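Local coordinates for UDP-4-amino-4,6-dideoxy-N-acetyl-beta-L-altrosamine transaminase (Helicobacter pylori, PDB 2FNU), which transfers an amino group from glutamate to a UDP-linked 4-keto sugar in the second step of pseudaminic acid biosynthesis, using pyridoxal phosphate, at residues V52-N66 with S198-H210. Numbering follows the deposited sequence.
With PMP (4'-deoxy-4'-aminopyridoxal-5'-phosphate), chain E.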
# COMPACT_ATOMS: atom_id res chain seq x y z
N VAL B 52 -7.60 4.36 -7.94
CA VAL B 52 -6.49 3.41 -7.97
C VAL B 52 -5.77 3.39 -6.63
O VAL B 52 -5.74 4.39 -5.89
CB VAL B 52 -5.51 3.67 -9.14
CG1 VAL B 52 -6.21 3.45 -10.48
CG2 VAL B 52 -4.97 5.09 -9.08
N PHE B 53 -5.21 2.21 -6.30
CA PHE B 53 -4.67 1.90 -4.96
C PHE B 53 -3.33 1.19 -5.13
O PHE B 53 -3.02 0.72 -6.24
CB PHE B 53 -5.60 0.92 -4.23
CG PHE B 53 -6.90 1.53 -3.79
CD1 PHE B 53 -7.06 1.99 -2.49
CD2 PHE B 53 -7.96 1.65 -4.68
CE1 PHE B 53 -8.27 2.56 -2.09
CE2 PHE B 53 -9.16 2.22 -4.29
CZ PHE B 53 -9.32 2.68 -2.99
N ASN B 54 -2.57 1.07 -4.03
CA ASN B 54 -1.26 0.42 -4.13
C ASN B 54 -1.34 -1.07 -4.46
O ASN B 54 -0.37 -1.67 -4.90
CB ASN B 54 -0.46 0.62 -2.83
CG ASN B 54 -0.97 -0.23 -1.70
OD1 ASN B 54 -0.40 -1.32 -1.40
ND2 ASN B 54 -2.04 0.21 -1.09
N SER B 55 -2.48 -1.68 -4.16
CA SER B 55 -2.71 -3.10 -4.45
C SER B 55 -4.22 -3.36 -4.50
O SER B 55 -5.00 -2.56 -3.95
CB SER B 55 -2.09 -4.01 -3.37
OG SER B 55 -2.77 -3.83 -2.13
N ALA B 56 -4.64 -4.48 -5.10
CA ALA B 56 -6.07 -4.82 -5.03
C ALA B 56 -6.50 -5.20 -3.61
O ALA B 56 -7.68 -5.07 -3.28
CB ALA B 56 -6.45 -5.93 -6.02
N THR B 57 -5.56 -5.71 -2.80
CA THR B 57 -5.90 -6.05 -1.42
C THR B 57 -6.27 -4.77 -0.64
O THR B 57 -7.23 -4.77 0.14
CB THR B 57 -4.76 -6.81 -0.75
OG1 THR B 57 -4.46 -7.95 -1.55
CG2 THR B 57 -5.15 -7.30 0.63
N SER B 58 -5.55 -3.68 -0.90
CA SER B 58 -5.91 -2.38 -0.31
C SER B 58 -7.26 -1.89 -0.81
O SER B 58 -8.07 -1.34 -0.03
CB SER B 58 -4.83 -1.33 -0.59
OG SER B 58 -3.63 -1.65 0.08
N ALA B 59 -7.50 -2.08 -2.12
CA ALA B 59 -8.79 -1.76 -2.72
C ALA B 59 -9.92 -2.56 -2.06
O ALA B 59 -10.98 -1.99 -1.73
CB ALA B 59 -8.73 -2.03 -4.21
N LEU B 60 -9.70 -3.86 -1.84
CA LEU B 60 -10.73 -4.70 -1.23
C LEU B 60 -11.04 -4.23 0.19
O LEU B 60 -12.21 -4.12 0.57
CB LEU B 60 -10.29 -6.18 -1.21
CG LEU B 60 -10.38 -6.95 -2.52
CD1 LEU B 60 -9.58 -8.25 -2.44
CD2 LEU B 60 -11.81 -7.25 -2.89
N LEU B 61 -10.00 -3.94 0.98
CA LEU B 61 -10.23 -3.48 2.34
C LEU B 61 -11.03 -2.18 2.31
O LEU B 61 -11.98 -1.98 3.06
CB LEU B 61 -8.92 -3.22 3.08
CG LEU B 61 -9.08 -2.61 4.48
CD1 LEU B 61 -9.72 -3.64 5.42
CD2 LEU B 61 -7.73 -2.14 5.03
N THR B 62 -10.63 -1.27 1.43
CA THR B 62 -11.31 0.03 1.33
C THR B 62 -12.78 -0.14 0.95
O THR B 62 -13.65 0.51 1.52
CB THR B 62 -10.58 0.92 0.31
OG1 THR B 62 -9.24 1.11 0.78
CG2 THR B 62 -11.26 2.29 0.18
N LEU B 63 -13.04 -1.02 -0.01
CA LEU B 63 -14.42 -1.32 -0.39
C LEU B 63 -15.20 -1.95 0.77
O LEU B 63 -16.33 -1.51 1.09
CB LEU B 63 -14.46 -2.24 -1.62
CG LEU B 63 -15.87 -2.70 -2.02
CD1 LEU B 63 -16.82 -1.52 -2.29
CD2 LEU B 63 -15.71 -3.58 -3.29
N TYR B 64 -14.64 -2.99 1.39
CA TYR B 64 -15.38 -3.70 2.44
C TYR B 64 -15.68 -2.80 3.63
O TYR B 64 -16.72 -2.96 4.28
CB TYR B 64 -14.57 -4.90 2.92
CG TYR B 64 -14.39 -6.05 1.93
CD1 TYR B 64 -13.40 -7.00 2.14
CD2 TYR B 64 -15.22 -6.19 0.79
CE1 TYR B 64 -13.24 -8.09 1.30
CE2 TYR B 64 -15.06 -7.26 -0.08
CZ TYR B 64 -14.05 -8.23 0.19
OH TYR B 64 -13.87 -9.31 -0.64
N ARG B 65 -14.76 -1.88 3.94
CA ARG B 65 -14.92 -1.01 5.10
C ARG B 65 -15.94 0.08 4.83
O ARG B 65 -16.55 0.62 5.77
CB ARG B 65 -13.58 -0.36 5.49
CG ARG B 65 -12.62 -1.31 6.23
CD ARG B 65 -13.03 -1.57 7.71
NE ARG B 65 -13.06 -0.31 8.47
CZ ARG B 65 -11.98 0.29 8.97
NH1 ARG B 65 -10.76 -0.25 8.84
NH2 ARG B 65 -12.12 1.45 9.60
N ASN B 66 -16.12 0.43 3.56
CA ASN B 66 -16.88 1.64 3.23
C ASN B 66 -18.23 1.44 2.54
O ASN B 66 -19.04 2.38 2.50
CB ASN B 66 -16.02 2.62 2.42
CG ASN B 66 -14.90 3.22 3.25
OD1 ASN B 66 -13.74 2.78 3.19
ND2 ASN B 66 -15.23 4.22 4.04
N SER B 198 -21.62 7.43 -6.42
CA SER B 198 -20.76 8.57 -6.13
C SER B 198 -20.45 8.74 -4.64
O SER B 198 -19.32 9.11 -4.29
CB SER B 198 -21.38 9.87 -6.67
OG SER B 198 -21.53 9.79 -8.08
N GLU B 199 -21.43 8.50 -3.76
CA GLU B 199 -21.19 8.63 -2.33
C GLU B 199 -20.13 7.62 -1.88
O GLU B 199 -19.23 7.95 -1.09
CB GLU B 199 -22.48 8.50 -1.53
CG GLU B 199 -23.32 9.78 -1.64
CD GLU B 199 -24.66 9.73 -0.90
OE1 GLU B 199 -25.42 10.72 -1.02
OE2 GLU B 199 -24.95 8.74 -0.20
N LEU B 200 -20.20 6.40 -2.43
CA LEU B 200 -19.24 5.36 -2.07
C LEU B 200 -17.84 5.74 -2.57
O LEU B 200 -16.84 5.64 -1.84
CB LEU B 200 -19.67 4.01 -2.64
CG LEU B 200 -18.71 2.84 -2.39
CD1 LEU B 200 -18.39 2.69 -0.91
CD2 LEU B 200 -19.32 1.55 -2.95
N HIS B 201 -17.77 6.17 -3.83
CA HIS B 201 -16.50 6.69 -4.38
C HIS B 201 -15.86 7.74 -3.47
O HIS B 201 -14.70 7.60 -3.10
CB HIS B 201 -16.74 7.24 -5.79
CG HIS B 201 -15.55 7.94 -6.36
ND1 HIS B 201 -14.47 7.27 -6.88
CD2 HIS B 201 -15.29 9.26 -6.52
CE1 HIS B 201 -13.59 8.14 -7.33
NE2 HIS B 201 -14.06 9.36 -7.12
N GLU B 202 -16.62 8.76 -3.07
CA GLU B 202 -16.03 9.81 -2.24
C GLU B 202 -15.57 9.28 -0.88
O GLU B 202 -14.54 9.73 -0.36
CB GLU B 202 -17.00 10.99 -2.08
CG GLU B 202 -17.41 11.65 -3.40
CD GLU B 202 -16.27 12.33 -4.15
OE1 GLU B 202 -15.19 12.57 -3.56
OE2 GLU B 202 -16.44 12.61 -5.36
N LYS B 203 -16.32 8.33 -0.30
CA LYS B 203 -15.91 7.75 1.01
C LYS B 203 -14.59 6.97 0.86
O LYS B 203 -13.68 7.08 1.70
CB LYS B 203 -16.96 6.79 1.54
CG LYS B 203 -18.07 7.44 2.32
CD LYS B 203 -19.08 6.40 2.80
CE LYS B 203 -18.53 5.51 3.91
NZ LYS B 203 -19.58 4.63 4.55
N MET B 204 -14.50 6.16 -0.19
CA MET B 204 -13.28 5.39 -0.45
C MET B 204 -12.08 6.27 -0.75
O MET B 204 -10.95 5.96 -0.35
CB MET B 204 -13.52 4.42 -1.60
CG MET B 204 -14.54 3.34 -1.25
SD MET B 204 -14.66 2.02 -2.49
CE MET B 204 -15.17 2.96 -3.95
N LYS B 205 -12.32 7.38 -1.45
CA LYS B 205 -11.26 8.31 -1.79
C LYS B 205 -10.60 8.90 -0.55
O LYS B 205 -9.37 8.96 -0.46
CB LYS B 205 -11.82 9.41 -2.71
CG LYS B 205 -10.81 10.36 -3.30
CD LYS B 205 -11.54 11.36 -4.21
CE LYS B 205 -10.58 12.29 -4.91
NZ LYS B 205 -11.30 13.03 -5.99
N LEU B 206 -11.40 9.31 0.43
CA LEU B 206 -10.84 9.80 1.68
C LEU B 206 -10.11 8.69 2.45
O LEU B 206 -9.03 8.93 3.02
CB LEU B 206 -11.93 10.43 2.55
CG LEU B 206 -12.49 11.73 1.99
CD1 LEU B 206 -13.83 11.99 2.63
CD2 LEU B 206 -11.49 12.87 2.25
N PHE B 207 -10.69 7.49 2.44
CA PHE B 207 -10.11 6.35 3.19
C PHE B 207 -8.73 5.99 2.65
O PHE B 207 -7.86 5.53 3.41
CB PHE B 207 -11.04 5.16 3.10
CG PHE B 207 -10.71 4.01 4.01
CD1 PHE B 207 -9.94 2.92 3.55
CD2 PHE B 207 -11.22 3.96 5.32
CE1 PHE B 207 -9.69 1.82 4.37
CE2 PHE B 207 -10.96 2.89 6.15
CZ PHE B 207 -10.19 1.82 5.67
N ARG B 208 -8.55 6.19 1.35
CA ARG B 208 -7.28 5.91 0.67
C ARG B 208 -6.13 6.83 1.12
O ARG B 208 -4.96 6.48 0.98
CB ARG B 208 -7.49 6.02 -0.84
CG ARG B 208 -6.23 5.76 -1.68
CD ARG B 208 -6.49 5.91 -3.19
NE ARG B 208 -6.86 7.30 -3.50
CZ ARG B 208 -7.19 7.73 -4.72
NH1 ARG B 208 -7.18 6.91 -5.77
NH2 ARG B 208 -7.51 9.02 -4.88
N SER B 209 -6.49 8.03 1.60
CA SER B 209 -5.49 9.05 1.89
C SER B 209 -5.85 9.84 3.15
O SER B 209 -6.24 11.03 3.09
CB SER B 209 -5.29 9.99 0.69
OG SER B 209 -4.10 10.77 0.81
N HIS B 210 -5.71 9.17 4.29
CA HIS B 210 -5.70 9.81 5.61
C HIS B 210 -6.99 10.43 6.12
O HIS B 210 -6.98 10.99 7.23
CB HIS B 210 -4.59 10.87 5.66
CG HIS B 210 -3.25 10.34 5.26
ND1 HIS B 210 -2.61 9.35 5.97
CD2 HIS B 210 -2.45 10.64 4.21
CE1 HIS B 210 -1.46 9.06 5.37
NE2 HIS B 210 -1.34 9.83 4.30
N1 PMP E . -8.23 -11.20 -5.47
C2 PMP E . -7.83 -12.13 -6.39
C2A PMP E . -8.89 -12.98 -7.06
C3 PMP E . -6.47 -12.27 -6.69
O3 PMP E . -6.05 -13.17 -7.62
C4 PMP E . -5.51 -11.46 -6.03
C4A PMP E . -4.02 -11.64 -6.26
N4A PMP E . -3.67 -13.02 -6.54
C5 PMP E . -5.95 -10.48 -5.14
C6 PMP E . -7.32 -10.33 -4.93
C5A PMP E . -4.98 -9.55 -4.43
O4P PMP E . -4.55 -8.59 -5.38
P PMP E . -3.17 -7.80 -5.15
O1P PMP E . -2.06 -8.78 -5.45
O2P PMP E . -3.18 -6.70 -6.17
O3P PMP E . -3.13 -7.26 -3.74
O HOH W 1 -18.56 2.72 6.39
O HOH W 2 -21.32 3.79 2.65
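R208 and F53 illustrate how one long side chain can serve two chemistries along its length. With CG anti to the backbone N (chi1 179°), R208 leaves helix 198-208 extended over the end of strand 49-53. Its CB and CG lie against F53 CE1, each 3.8 Å away; CD then rises over the ring face in a CH-pi contact, 4.1 Å from the F53 centroid, while A59 CA covers the opposite face. The bend at chi3 (64°) lifts the guanidinium off that face, CZ staying above the ring at a long distance, at most a weak cation-pi attraction. NE and CZ pass near V52 O, to which NH1 donates at 2.9 Å, in the carbonyl plane. NH1 also forms a salt bridge with E38, whose carboxylate accepts from V52 N, so strand edge and arginine share one anion.

Farther along, T62 CG2 packs 3.6 Å from M204 CB, and N66 fits as a knob among L200, K203, M204 and F207. At the last residue of helix 56-66, K203 NZ donates to N66 O at 3.1 Å, and a water also links the two. The guanidinium face of R65 lies over F207 CE2 and CZ, the planes nearly perpendicular, and R65 NH1 forms a salt bridge with E93 of the second subunit.

At the other end of helix 56-66, A56 N, T57 N and T57 OG1 grip the cofactor phosphate, and S55 OG caps the helix. This phosphate-binding helix thus has a mixed flank, T62 and L63 packing on M204 beside polar N66 and R65 against F207; cations meet carbonyl oxygens at strand 49-53 and at the helix's C-terminal end, where the lysine probably complements the helix dipole.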